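Local coordinates for glycosyl hydrolase family 2, TIM barrel domain protein (Parabacteroides merdae ATCC 43184, PDB 6DXU), which is a gut-bacterial beta-glucuronidase of glycoside hydrolase family 2 that probably removes glucuronic acid from glucuronide conjugates, at residues D[401-404]-D[405-408]. Residues are numbered along the deposited sequence; the frame is centred on the assembly and turned at random.
Sequences YKKQ and ARRM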
loop_
_atom_site.group_PDB
_atom_site.type_symbol
_atom_site.label_atom_id
_atom_site.label_comp_id
_atom_site.label_asym_id
_atom_site.label_seq_id
_atom_site.Cartn_x
_atom_site.Cartn_y
_atom_site.Cartn_z
ATOM N N TYR D 401 -3.540 10.058 -14.347
ATOM C CA TYR D 401 -3.877 11.159 -15.250
ATOM C C TYR D 401 -4.986 10.744 -16.219
ATOM O O TYR D 401 -5.997 11.438 -16.372
ATOM C CB TYR D 401 -2.587 11.542 -15.984
ATOM C CG TYR D 401 -2.558 12.659 -17.015
ATOM C CD1 TYR D 401 -1.764 13.789 -16.809
ATOM C CD2 TYR D 401 -3.219 12.535 -18.232
ATOM C CE1 TYR D 401 -1.670 14.792 -17.767
ATOM C CE2 TYR D 401 -3.135 13.525 -19.192
ATOM C CZ TYR D 401 -2.355 14.647 -18.965
ATOM O OH TYR D 401 -2.277 15.630 -19.926
ATOM N N LYS D 402 -4.808 9.601 -16.876
ATOM C CA LYS D 402 -5.803 9.125 -17.830
ATOM C C LYS D 402 -7.118 8.795 -17.142
ATOM O O LYS D 402 -8.196 9.126 -17.655
ATOM C CB LYS D 402 -5.266 7.897 -18.558
ATOM C CG LYS D 402 -4.188 8.194 -19.583
ATOM C CD LYS D 402 -3.798 6.875 -20.241
ATOM C CE LYS D 402 -2.405 6.889 -20.777
ATOM N NZ LYS D 402 -1.442 6.626 -19.711
ATOM N N LYS D 403 -7.057 8.158 -15.974
ATOM C CA LYS D 403 -8.302 7.847 -15.279
ATOM C C LYS D 403 -9.040 9.129 -14.935
ATOM O O LYS D 403 -10.269 9.198 -15.052
ATOM C CB LYS D 403 -8.027 7.028 -14.016
ATOM C CG LYS D 403 -7.817 5.542 -14.279
ATOM C CD LYS D 403 -7.491 4.786 -12.992
ATOM C CE LYS D 403 -7.089 3.340 -13.277
ATOM N NZ LYS D 403 -6.544 2.675 -12.051
ATOM N N GLN D 404 -8.300 10.179 -14.559
ATOM C CA GLN D 404 -8.947 11.456 -14.274
ATOM C C GLN D 404 -9.625 12.025 -15.513
ATOM O O GLN D 404 -10.750 12.533 -15.432
ATOM C CB GLN D 404 -7.940 12.470 -13.723
ATOM C CG GLN D 404 -8.611 13.818 -13.442
ATOM C CD GLN D 404 -7.639 14.967 -13.228
ATOM O OE1 GLN D 404 -6.422 14.810 -13.348
ATOM N NE2 GLN D 404 -8.183 16.139 -12.920
ATOM N N ALA D 405 -8.948 11.985 -16.667
ATOM C CA ALA D 405 -9.546 12.542 -17.875
ATOM C C ALA D 405 -10.827 11.803 -18.258
ATOM O O ALA D 405 -11.845 12.432 -18.574
ATOM C CB ALA D 405 -8.541 12.513 -19.027
ATOM N N ARG D 406 -10.788 10.464 -18.254
ATOM C CA ARG D 406 -11.982 9.676 -18.552
ATOM C C ARG D 406 -13.115 10.019 -17.598
ATOM O O ARG D 406 -14.277 10.155 -18.005
ATOM C CB ARG D 406 -11.670 8.174 -18.449
ATOM C CG ARG D 406 -10.695 7.640 -19.488
ATOM C CD ARG D 406 -10.524 6.104 -19.346
ATOM N NE ARG D 406 -9.362 5.621 -20.092
ATOM C CZ ARG D 406 -8.230 5.171 -19.539
ATOM N NH1 ARG D 406 -8.098 5.111 -18.218
ATOM N NH2 ARG D 406 -7.225 4.768 -20.313
ATOM N N ARG D 407 -12.792 10.109 -16.308
ATOM C CA ARG D 407 -13.806 10.376 -15.294
ATOM C C ARG D 407 -14.434 11.746 -15.490
ATOM O O ARG D 407 -15.654 11.903 -15.356
ATOM C CB ARG D 407 -13.180 10.268 -13.905
ATOM C CG ARG D 407 -14.146 10.549 -12.764
ATOM C CD ARG D 407 -13.465 10.294 -11.409
ATOM N NE ARG D 407 -12.373 11.241 -11.142
ATOM C CZ ARG D 407 -11.084 10.912 -11.063
ATOM N NH1 ARG D 407 -10.702 9.649 -11.219
ATOM N NH2 ARG D 407 -10.170 11.845 -10.802
ATOM N N MET D 408 -13.613 12.762 -15.770
ATOM C CA MET D 408 -14.172 14.094 -15.952
ATOM C C MET D 408 -14.979 14.195 -17.238
ATOM O O MET D 408 -15.946 14.957 -17.295
ATOM C CB MET D 408 -13.064 15.138 -15.919
ATOM C CG MET D 408 -12.395 15.232 -14.540
ATOM S SD MET D 408 -11.234 16.604 -14.410
ATOM C CE MET D 408 -12.339 17.980 -14.034
#
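Ala405, Arg406, Arg407 and Met408 each give their backbone N-H to the carbonyl four residues back, on Tyr401, Lys402, Lys403 and Gln404, so the two segments are successive turns of one alpha-helix. The straightest of these bonds runs from Arg406 N to Lys402 O, 3.0 Å long with 178° at the hydrogen.

Arg406 reaches back toward the start of the helix. Its CG lies beside its own backbone N (chi1 -66°) and the chain runs extended to NE, which brings the guanidinium alongside the Lys402 side chain, both pointing the same way. Lys402 CB sits over one face of that guanidinium, 4.0 Å from Arg406 NH1, while CG of Lys403 meets it at the edge, in plane. The like charges stay apart, with Lys402 NZ 6.1 Å from Arg406 NH2; the lysine ammonium donates a hydrogen bond to Gly397 O, and Arg406 NE forms a salt bridge to Glu451. Replacing Arg406 with alanine would probably cost Glu451 this salt bridge and uncover the aliphatic part of Lys402.

Arg407 bends at chi3, folding its guanidinium back over Gln404: Gln404 CA lies against one face, and Arg407 NH2 comes within 3.6 Å of Gln404 CG. The arginine's plane is only 11° from that of the Gln404 amide. Met408 runs beside Gln404, its SD 3.4 Å from Gln404 NE2, while Gln404 OE1 accepts a hydrogen bond from Ile177 N.

This is helix 399-416 of the TIM barrel, the crossover between parallel strands 384-388 and 422-429. Lys402, Ala405 and Arg406 pack on Phe448 of the next barrel helix, 442-459; Tyr401 and Gln404 touch the sodium-binding loop around Met176, and Arg407 NH2 hydrogen-bonds Val132 O at the end of strand 126-132.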